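Local coordinates for ABC transporter, substrate binding protein (Aeropyrum pernix, PDB 3EAF), which probably binds a solute outside the cell and delivers it to an ABC transporter for import, and also holds a magnesium ion, at residues A31-N36 and I50-R55; V7-D12 and G27-F32; F118-D123 and F294-L299. All coordinates share one frame; numbering follows the deposited sequence.

Interaction 1 of 3, residues A31-N36 and I50-R55; sequences AFKYFN and INYIKR
The phenyl ring of F32 overlaps the phenol ring of Y52 in an offset stack, with centroids 4.6 Å apart and planes only 9° from parallel. The offset sets CB of Y52 over the middle of the F32 ring, 3.7 Å from its centroid, as a CH-pi contact. With chi1 at 74°, CG of Y52 lies between the backbone N and the carbonyl carbon, and this places it 3.5 Å from CD2 of F32, which sits above the rim of the tyrosine ring. I50, two residues earlier and also directed at the helix, puts CG2 obliquely against the phenylalanine, 3.6 Å from CE1 of F32. Helix 18-38 runs here almost antiparallel to strand 47-56, as expected of the connecting helix in a beta-alpha-beta crossover of a Rossmann-like lobe. One turn beyond F32, the carboxamide of N36 grips the backbone of I50 twice. OD1 of N36 accepts a nearly straight bond from N of I50 (2.8 Å, 169°), while ND2 of N36 donates to O of I50 at 2.9 Å, in the carbonyl plane and on a lone pair. The pair of bonds fixes which way round the amide lies and satisfies both backbone groups of I50, while N51 and I53 further along the strand pair with strand 3-11. At the phenol end of Y52, CE of K33 rests 3.7 Å from OH of Y52, and that hydroxyl is hydrogen-bonded to E29 on the same helix as K33.

Interaction 2 of 3, residues V7-D12 and G27-F32; sequences VGLLVD and GAELAF
L9 reaches toward A28 with CG anti to its backbone N (chi1 174°) and chi2 near 58°, a conformation that spreads its two methyl groups over the 27-32 part of helix 18-38. V7 likewise has CG1 anti to its backbone N (chi1 172°), and it is this branch that meets F32. CD1 of L9 packs 3.7 Å from CB of A28, the small alanine letting the leucine come close to the helix. The other branch, CD2, touches three residues: it is 4.1 Å from CB of A28 and 3.9 Å from CG of E29. Its third partner is F32, where it sits at the edge of the ring, near its plane, 4.2 Å from CE2 of F32. CG1 of V7 approaches the far end of the same ring obliquely, 3.7 Å from CZ of F32. L9 therefore meets the edge of the phenylalanine and V7 comes in obliquely near its tip, while Y52 stacks on a face. No hydrogen bond crosses between the segments, and the touching surface is apolar. E29 contributes only its CG here; its carboxylate is taken by Y52 and K54 of strand 47-56, OE1 forming a salt bridge with K54. Helix 288-304 adds further cover through V297, which touches A28 and F32. Along the strand, V7 and L9 face the helix while G8, between them, bonds through its backbone to A79 and I81 of the next strand. The helix returns nearly antiparallel to strand 3-11, so that the pair forms the first half of a beta-alpha-beta unit, the opening element of the N-terminal lobe in a type I periplasmic binding protein fold.

Interaction 3 of 3, residues F118-D123 and F294-L299; sequences FYPAPD and FVNVWL
This is a buried van der Waals contact between a loop and a helix: P120, in the loop after the short strand 117-118, rests on helix 288-304. CD of P120 lies 3.1 Å from OD1 of N296, and CG of P120 is almost as near to that oxygen, at 3.2 Å. The asparagine, with CG anti to its carbonyl carbon (chi1 -79°), meets the pyrrolidine ring at about a right angle. Its ND2 is hydrogen-bonded to OH of Y24, which probably keeps OD1 turned to the proline. Beside it, CG2 of V295 packs 4.0 Å from CG of P120. One turn on, CD2 of L299 fits between the loop residues, 4.4 Å from CB of P120 and equally far from CB of F118. P120 is the centre of an inverse gamma turn, and its carbonyl oxygen is hydrogen-bonded to OH of Y349. An alanine here, lacking CG and CD, would probably open a gap beside V295 and leave OD1 of N296 without its two ring neighbours. The contact borders the magnesium site, since L299 lies close to Y341 and F118 close to E325, both ligands of the metal. Helix 288-304 is wedged in among its neighbours: V297 packs on helix 18-38 and F294 on helix 267-278, L299 meets L324 of helix 317-326, and F118 pairs with Y102 and S104 in the strand next to it.

In the fold
From the N terminus, strand 3-11 leads into helix 18-38, and interaction 2 closes that first short loop. Interaction 1 closes the next, from the same helix to strand 47-56, sharing F32 with interaction 2. Strands 3-11 and 47-56 are parallel neighbours, so the two contacts together complete one beta-alpha-beta crossover. Interaction 3 opens only after both have closed and spans a far longer excursion, which includes most of the second sheet, before helix 288-304 returns to the first lobe. Neither of the first two lies within its span. On that returning helix V297 packs against A28 and F32, so that the helix of interaction 3 lies against residues used by interactions 1 and 2.

Interaction 1 of 3, residues A31-N36 and I50-R55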
loop_
_atom_site.group_PDB
_atom_site.type_symbol
_atom_site.label_atom_id
_atom_site.label_comp_id
_atom_site.label_asym_id
_atom_site.label_seq_id
_atom_site.Cartn_x
_atom_site.Cartn_y
_atom_site.Cartn_z
ATOM N N ALA A 31 4.502 -6.854 -14.503
ATOM C CA ALA A 31 4.885 -8.082 -13.792
ATOM C C ALA A 31 4.282 -9.344 -14.404
ATOM O O ALA A 31 4.985 -10.339 -14.583
ATOM C CB ALA A 31 4.529 -7.981 -12.311
ATOM N N PHE A 32 2.989 -9.302 -14.720
ATOM C CA PHE A 32 2.337 -10.418 -15.402
ATOM C C PHE A 32 3.051 -10.755 -16.716
ATOM O O PHE A 32 3.382 -11.920 -16.978
ATOM C CB PHE A 32 0.866 -10.113 -15.673
ATOM C CG PHE A 32 -0.039 -10.303 -14.475
ATOM C CD1 PHE A 32 -0.054 -11.512 -13.771
ATOM C CD2 PHE A 32 -0.910 -9.285 -14.083
ATOM C CE1 PHE A 32 -0.907 -11.692 -12.669
ATOM C CE2 PHE A 32 -1.773 -9.451 -12.981
ATOM C CZ PHE A 32 -1.773 -10.654 -12.278
ATOM N N LYS A 33 3.299 -9.735 -17.532
ATOM C CA LYS A 33 3.934 -9.949 -18.829
ATOM C C LYS A 33 5.371 -10.438 -18.653
ATOM O O LYS A 33 5.810 -11.339 -19.374
ATOM C CB LYS A 33 3.898 -8.680 -19.683
ATOM C CG LYS A 33 2.493 -8.240 -20.096
ATOM C CD LYS A 33 2.554 -6.896 -20.793
ATOM C CE LYS A 33 1.214 -6.496 -21.405
ATOM N NZ LYS A 33 1.388 -5.265 -22.224
ATOM N N TYR A 34 6.082 -9.856 -17.686
ATOM C CA TYR A 34 7.478 -10.207 -17.407
ATOM C C TYR A 34 7.642 -11.661 -17.022
ATOM O O TYR A 34 8.370 -12.396 -17.692
ATOM C CB TYR A 34 8.067 -9.314 -16.314
ATOM C CG TYR A 34 9.528 -9.577 -15.994
ATOM C CD1 TYR A 34 10.544 -9.152 -16.855
ATOM C CD2 TYR A 34 9.893 -10.241 -14.826
ATOM C CE1 TYR A 34 11.885 -9.386 -16.557
ATOM C CE2 TYR A 34 11.234 -10.484 -14.518
ATOM C CZ TYR A 34 12.223 -10.050 -15.381
ATOM O OH TYR A 34 13.545 -10.287 -15.074
ATOM N N PHE A 35 6.966 -12.077 -15.952
ATOM C CA PHE A 35 7.134 -13.431 -15.438
ATOM C C PHE A 35 6.563 -14.495 -16.380
ATOM O O PHE A 35 7.139 -15.583 -16.508
ATOM C CB PHE A 35 6.592 -13.558 -14.010
ATOM C CG PHE A 35 7.367 -12.746 -12.996
ATOM C CD1 PHE A 35 8.685 -13.072 -12.684
ATOM C CD2 PHE A 35 6.779 -11.653 -12.362
ATOM C CE1 PHE A 35 9.408 -12.324 -11.755
ATOM C CE2 PHE A 35 7.494 -10.897 -11.422
ATOM C CZ PHE A 35 8.806 -11.231 -11.126
ATOM N N ASN A 36 5.457 -14.180 -17.056
ATOM C CA ASN A 36 4.937 -15.075 -18.099
ATOM C C ASN A 36 6.024 -15.421 -19.126
ATOM O O ASN A 36 6.296 -16.600 -19.385
ATOM C CB ASN A 36 3.707 -14.473 -18.797
ATOM C CG ASN A 36 2.400 -14.772 -18.060
ATOM O OD1 ASN A 36 2.294 -15.751 -17.325
ATOM N ND2 ASN A 36 1.392 -13.928 -18.271
ATOM N N ILE A 50 -0.054 -17.230 -16.806
ATOM C CA ILE A 50 -1.107 -16.480 -16.137
ATOM C C ILE A 50 -1.914 -15.698 -17.159
ATOM O O ILE A 50 -1.388 -14.797 -17.838
ATOM C CB ILE A 50 -0.568 -15.537 -15.030
ATOM C CG1 ILE A 50 0.157 -16.349 -13.940
ATOM C CG2 ILE A 50 -1.713 -14.729 -14.428
ATOM C CD1 ILE A 50 0.652 -15.529 -12.769
ATOM N N ASN A 51 -3.184 -16.070 -17.277
ATOM C CA ASN A 51 -4.142 -15.286 -18.029
ATOM C C ASN A 51 -4.778 -14.325 -17.041
ATOM O O ASN A 51 -5.603 -14.727 -16.216
ATOM C CB ASN A 51 -5.199 -16.189 -18.689
ATOM C CG ASN A 51 -6.292 -15.398 -19.407
ATOM O OD1 ASN A 51 -6.021 -14.392 -20.073
ATOM N ND2 ASN A 51 -7.532 -15.848 -19.268
ATOM N N TYR A 52 -4.372 -13.062 -17.092
ATOM C CA TYR A 52 -4.922 -12.070 -16.169
ATOM C C TYR A 52 -6.022 -11.253 -16.829
ATOM O O TYR A 52 -5.948 -10.945 -18.024
ATOM C CB TYR A 52 -3.834 -11.174 -15.572
ATOM C CG TYR A 52 -3.245 -10.133 -16.504
ATOM C CD1 TYR A 52 -3.767 -8.839 -16.556
ATOM C CD2 TYR A 52 -2.149 -10.432 -17.311
ATOM C CE1 TYR A 52 -3.221 -7.870 -17.409
ATOM C CE2 TYR A 52 -1.595 -9.477 -18.167
ATOM C CZ TYR A 52 -2.133 -8.196 -18.207
ATOM O OH TYR A 52 -1.580 -7.242 -19.040
ATOM N N ILE A 53 -7.036 -10.916 -16.039
ATOM C CA ILE A 53 -8.198 -10.192 -16.532
ATOM C C ILE A 53 -8.278 -8.839 -15.809
ATOM O O ILE A 53 -8.630 -8.769 -14.628
ATOM C CB ILE A 53 -9.511 -11.031 -16.354
ATOM C CG1 ILE A 53 -9.426 -12.379 -17.088
ATOM C CG2 ILE A 53 -10.731 -10.266 -16.846
ATOM C CD1 ILE A 53 -9.058 -13.559 -16.194
ATOM N N LYS A 54 -7.930 -7.770 -16.519
ATOM C CA LYS A 54 -7.884 -6.443 -15.917
ATOM C C LYS A 54 -9.241 -5.756 -15.962
ATOM O O LYS A 54 -9.894 -5.715 -17.007
ATOM C CB LYS A 54 -6.832 -5.563 -16.589
ATOM C CG LYS A 54 -6.592 -4.250 -15.855
ATOM C CD LYS A 54 -5.470 -3.432 -16.476
ATOM C CE LYS A 54 -5.997 -2.508 -17.554
ATOM N NZ LYS A 54 -4.945 -1.554 -17.994
ATOM N N ARG A 55 -9.652 -5.215 -14.819
ATOM C CA ARG A 55 -10.910 -4.477 -14.709
ATOM C C ARG A 55 -10.706 -3.179 -13.932
ATOM O O ARG A 55 -10.305 -3.209 -12.768
ATOM C CB ARG A 55 -11.971 -5.342 -14.021
ATOM C CG ARG A 55 -12.420 -6.567 -14.818
ATOM C CD ARG A 55 -13.245 -6.159 -16.028
ATOM N NE ARG A 55 -13.719 -7.314 -16.780
ATOM C CZ ARG A 55 -13.122 -7.799 -17.864
ATOM N NH1 ARG A 55 -12.017 -7.229 -18.332
ATOM N NH2 ARG A 55 -13.639 -8.852 -18.487
#

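Interaction 2 of 3, residues V7-D12 and G27-F32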
loop_
_atom_site.group_PDB
_atom_site.type_symbol
_atom_site.label_atom_id
_atom_site.label_comp_id
_atom_site.label_asym_id
_atom_site.label_seq_id
_atom_site.Cartn_x
_atom_site.Cartn_y
_atom_site.Cartn_z
ATOM N N VAL A 7 -6.329 -15.122 -13.367
ATOM C CA VAL A 7 -6.087 -14.215 -12.247
ATOM C C VAL A 7 -6.764 -12.870 -12.516
ATOM O O VAL A 7 -6.564 -12.271 -13.565
ATOM C CB VAL A 7 -4.557 -14.030 -11.996
ATOM C CG1 VAL A 7 -4.295 -12.944 -10.957
ATOM C CG2 VAL A 7 -3.913 -15.353 -11.559
ATOM N N GLY A 8 -7.583 -12.409 -11.575
ATOM C CA GLY A 8 -8.215 -11.104 -11.690
ATOM C C GLY A 8 -7.268 -9.979 -11.322
ATOM O O GLY A 8 -6.428 -10.120 -10.433
ATOM N N LEU A 9 -7.393 -8.863 -12.030
ATOM C CA LEU A 9 -6.654 -7.653 -11.704
ATOM C C LEU A 9 -7.653 -6.509 -11.562
ATOM O O LEU A 9 -8.139 -5.972 -12.557
ATOM C CB LEU A 9 -5.596 -7.342 -12.776
ATOM C CG LEU A 9 -4.819 -6.025 -12.661
ATOM C CD1 LEU A 9 -4.090 -5.913 -11.329
ATOM C CD2 LEU A 9 -3.846 -5.870 -13.821
ATOM N N LEU A 10 -7.947 -6.151 -10.316
ATOM C CA LEU A 10 -8.889 -5.085 -10.010
ATOM C C LEU A 10 -8.125 -3.792 -9.723
ATOM O O LEU A 10 -7.331 -3.728 -8.784
ATOM C CB LEU A 10 -9.758 -5.488 -8.811
ATOM C CG LEU A 10 -11.024 -4.681 -8.522
ATOM C CD1 LEU A 10 -12.164 -5.084 -9.454
ATOM C CD2 LEU A 10 -11.424 -4.874 -7.064
ATOM N N VAL A 11 -8.349 -2.777 -10.549
ATOM C CA VAL A 11 -7.585 -1.529 -10.464
ATOM C C VAL A 11 -8.466 -0.284 -10.483
ATOM O O VAL A 11 -9.616 -0.327 -10.926
ATOM C CB VAL A 11 -6.505 -1.427 -11.582
ATOM C CG1 VAL A 11 -5.432 -2.502 -11.399
ATOM C CG2 VAL A 11 -7.122 -1.505 -12.990
ATOM N N ASP A 12 -7.921 0.823 -9.986
ATOM C CA ASP A 12 -8.561 2.120 -10.153
ATOM C C ASP A 12 -7.724 2.971 -11.101
ATOM O O ASP A 12 -6.722 3.562 -10.699
ATOM C CB ASP A 12 -8.748 2.823 -8.803
ATOM C CG ASP A 12 -9.446 4.166 -8.937
ATOM O OD1 ASP A 12 -9.851 4.520 -10.067
ATOM O OD2 ASP A 12 -9.594 4.868 -7.912
ATOM N N GLY A 27 2.366 -1.325 -13.116
ATOM C CA GLY A 27 3.325 -2.235 -12.489
ATOM C C GLY A 27 2.844 -3.671 -12.434
ATOM O O GLY A 27 3.623 -4.599 -12.631
ATOM N N ALA A 28 1.559 -3.861 -12.152
ATOM C CA ALA A 28 0.977 -5.201 -12.109
ATOM C C ALA A 28 1.000 -5.867 -13.487
ATOM O O ALA A 28 1.327 -7.047 -13.603
ATOM C CB ALA A 28 -0.455 -5.159 -11.554
ATOM N N GLU A 29 0.664 -5.102 -14.524
ATOM C CA GLU A 29 0.662 -5.614 -15.894
ATOM C C GLU A 29 2.077 -5.933 -16.360
ATOM O O GLU A 29 2.308 -6.988 -16.949
ATOM C CB GLU A 29 -0.020 -4.641 -16.850
ATOM C CG GLU A 29 -1.533 -4.643 -16.730
ATOM C CD GLU A 29 -2.206 -4.069 -17.964
ATOM O OE1 GLU A 29 -2.151 -2.839 -18.167
ATOM O OE2 GLU A 29 -2.786 -4.858 -18.731
ATOM N N LEU A 30 3.013 -5.028 -16.084
ATOM C CA LEU A 30 4.431 -5.281 -16.350
ATOM C C LEU A 30 4.881 -6.607 -15.754
ATOM O O LEU A 30 5.550 -7.390 -16.421
ATOM C CB LEU A 30 5.315 -4.161 -15.806
ATOM C CG LEU A 30 5.561 -2.929 -16.677
ATOM C CD1 LEU A 30 6.547 -2.024 -15.955
ATOM C CD2 LEU A 30 6.072 -3.308 -18.075
ATOM N N ALA A 31 4.502 -6.854 -14.503
ATOM C CA ALA A 31 4.885 -8.082 -13.792
ATOM C C ALA A 31 4.282 -9.344 -14.404
ATOM O O ALA A 31 4.985 -10.339 -14.583
ATOM C CB ALA A 31 4.529 -7.981 -12.311
ATOM N N PHE A 32 2.989 -9.302 -14.720
ATOM C CA PHE A 32 2.337 -10.418 -15.402
ATOM C C PHE A 32 3.051 -10.755 -16.716
ATOM O O PHE A 32 3.382 -11.920 -16.978
ATOM C CB PHE A 32 0.866 -10.113 -15.673
ATOM C CG PHE A 32 -0.039 -10.303 -14.475
ATOM C CD1 PHE A 32 -0.054 -11.512 -13.771
ATOM C CD2 PHE A 32 -0.910 -9.285 -14.083
ATOM C CE1 PHE A 32 -0.907 -11.692 -12.669
ATOM C CE2 PHE A 32 -1.773 -9.451 -12.981
ATOM C CZ PHE A 32 -1.773 -10.654 -12.278
#

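Interaction 3 of 3, residues F118-D123 and F294-L299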
loop_
_atom_site.group_PDB
_atom_site.type_symbol
_atom_site.label_atom_id
_atom_site.label_comp_id
_atom_site.label_asym_id
_atom_site.label_seq_id
_atom_site.Cartn_x
_atom_site.Cartn_y
_atom_site.Cartn_z
ATOM N N PHE A 118 -3.772 -11.331 1.672
ATOM C CA PHE A 118 -2.339 -11.113 1.872
ATOM C C PHE A 118 -1.941 -9.778 1.242
ATOM O O PHE A 118 -2.576 -9.309 0.301
ATOM C CB PHE A 118 -1.512 -12.227 1.210
ATOM C CG PHE A 118 -1.763 -13.604 1.761
ATOM C CD1 PHE A 118 -0.946 -14.128 2.762
ATOM C CD2 PHE A 118 -2.791 -14.400 1.252
ATOM C CE1 PHE A 118 -1.166 -15.410 3.270
ATOM C CE2 PHE A 118 -3.018 -15.687 1.747
ATOM C CZ PHE A 118 -2.200 -16.198 2.753
ATOM N N TYR A 119 -0.889 -9.168 1.772
ATOM C CA TYR A 119 -0.236 -8.038 1.105
ATOM C C TYR A 119 1.203 -7.973 1.597
ATOM O O TYR A 119 1.458 -8.262 2.762
ATOM C CB TYR A 119 -0.989 -6.709 1.320
ATOM C CG TYR A 119 -1.477 -6.452 2.734
ATOM C CD1 TYR A 119 -0.631 -5.886 3.695
ATOM C CD2 TYR A 119 -2.791 -6.751 3.108
ATOM C CE1 TYR A 119 -1.065 -5.656 4.998
ATOM C CE2 TYR A 119 -3.237 -6.514 4.414
ATOM C CZ TYR A 119 -2.369 -5.967 5.349
ATOM O OH TYR A 119 -2.809 -5.721 6.633
ATOM N N PRO A 120 2.149 -7.605 0.708
ATOM C CA PRO A 120 3.580 -7.652 1.028
ATOM C C PRO A 120 4.096 -6.411 1.775
ATOM O O PRO A 120 5.135 -5.847 1.412
ATOM C CB PRO A 120 4.221 -7.750 -0.358
ATOM C CG PRO A 120 3.325 -6.933 -1.216
ATOM C CD PRO A 120 1.920 -7.120 -0.669
ATOM N N ALA A 121 3.370 -5.995 2.809
ATOM C CA ALA A 121 3.716 -4.803 3.575
ATOM C C ALA A 121 3.119 -4.927 4.981
ATOM O O ALA A 121 2.224 -5.746 5.197
ATOM C CB ALA A 121 3.188 -3.536 2.870
ATOM N N PRO A 122 3.611 -4.121 5.941
ATOM C CA PRO A 122 2.891 -4.074 7.217
ATOM C C PRO A 122 1.503 -3.481 6.994
ATOM O O PRO A 122 1.291 -2.770 6.020
ATOM C CB PRO A 122 3.735 -3.121 8.075
ATOM C CG PRO A 122 5.070 -3.015 7.382
ATOM C CD PRO A 122 4.769 -3.210 5.923
ATOM N N ASP A 123 0.571 -3.762 7.894
ATOM C CA ASP A 123 -0.743 -3.145 7.812
ATOM C C ASP A 123 -0.609 -1.632 7.988
ATOM O O ASP A 123 0.400 -1.158 8.512
ATOM C CB ASP A 123 -1.639 -3.703 8.903
ATOM C CG ASP A 123 -1.127 -3.359 10.275
ATOM O OD1 ASP A 123 -1.636 -2.390 10.869
ATOM O OD2 ASP A 123 -0.183 -4.028 10.728
ATOM N N PHE A 294 3.860 -4.177 -9.124
ATOM C CA PHE A 294 4.778 -5.252 -9.497
ATOM C C PHE A 294 4.954 -6.271 -8.366
ATOM O O PHE A 294 4.878 -7.479 -8.599
ATOM C CB PHE A 294 6.136 -4.663 -9.907
ATOM C CG PHE A 294 6.997 -5.602 -10.716
ATOM C CD1 PHE A 294 6.973 -5.563 -12.110
ATOM C CD2 PHE A 294 7.850 -6.508 -10.086
ATOM C CE1 PHE A 294 7.785 -6.426 -12.866
ATOM C CE2 PHE A 294 8.658 -7.369 -10.831
ATOM C CZ PHE A 294 8.619 -7.333 -12.216
ATOM N N VAL A 295 5.182 -5.780 -7.148
ATOM C CA VAL A 295 5.439 -6.667 -6.006
ATOM C C VAL A 295 4.238 -7.508 -5.586
ATOM O O VAL A 295 4.420 -8.602 -5.047
ATOM C CB VAL A 295 6.037 -5.934 -4.772
ATOM C CG1 VAL A 295 7.420 -5.357 -5.107
ATOM C CG2 VAL A 295 5.076 -4.866 -4.209
ATOM N N ASN A 296 3.023 -7.011 -5.824
ATOM C CA ASN A 296 1.828 -7.815 -5.564
ATOM C C ASN A 296 1.753 -9.030 -6.485
ATOM O O ASN A 296 1.514 -10.148 -6.033
ATOM C CB ASN A 296 0.542 -6.973 -5.619
ATOM C CG ASN A 296 0.319 -6.165 -4.334
ATOM O OD1 ASN A 296 1.212 -6.069 -3.492
ATOM N ND2 ASN A 296 -0.872 -5.586 -4.183
ATOM N N VAL A 297 1.995 -8.811 -7.772
ATOM C CA VAL A 297 2.040 -9.911 -8.736
ATOM C C VAL A 297 3.197 -10.865 -8.400
ATOM O O VAL A 297 3.025 -12.090 -8.425
ATOM C CB VAL A 297 2.155 -9.378 -10.181
ATOM C CG1 VAL A 297 2.370 -10.510 -11.169
ATOM C CG2 VAL A 297 0.903 -8.557 -10.541
ATOM N N TRP A 298 4.355 -10.296 -8.059
ATOM C CA TRP A 298 5.550 -11.093 -7.761
ATOM C C TRP A 298 5.325 -12.019 -6.572
ATOM O O TRP A 298 5.797 -13.158 -6.577
ATOM C CB TRP A 298 6.757 -10.195 -7.481
ATOM C CG TRP A 298 8.106 -10.846 -7.712
ATOM C CD1 TRP A 298 8.370 -12.177 -7.934
ATOM C CD2 TRP A 298 9.375 -10.182 -7.723
ATOM N NE1 TRP A 298 9.725 -12.370 -8.102
ATOM C CE2 TRP A 298 10.364 -11.165 -7.968
ATOM C CE3 TRP A 298 9.776 -8.847 -7.546
ATOM C CZ2 TRP A 298 11.729 -10.855 -8.038
ATOM C CZ3 TRP A 298 11.139 -8.541 -7.629
ATOM C CH2 TRP A 298 12.092 -9.542 -7.880
ATOM N N LEU A 299 4.623 -11.528 -5.550
ATOM C CA LEU A 299 4.291 -12.361 -4.401
ATOM C C LEU A 299 3.485 -13.585 -4.839
ATOM O O LEU A 299 3.721 -14.688 -4.357
ATOM C CB LEU A 299 3.529 -11.560 -3.327
ATOM C CG LEU A 299 3.171 -12.318 -2.036
ATOM C CD1 LEU A 299 4.429 -12.635 -1.208
ATOM C CD2 LEU A 299 2.155 -11.541 -1.204
#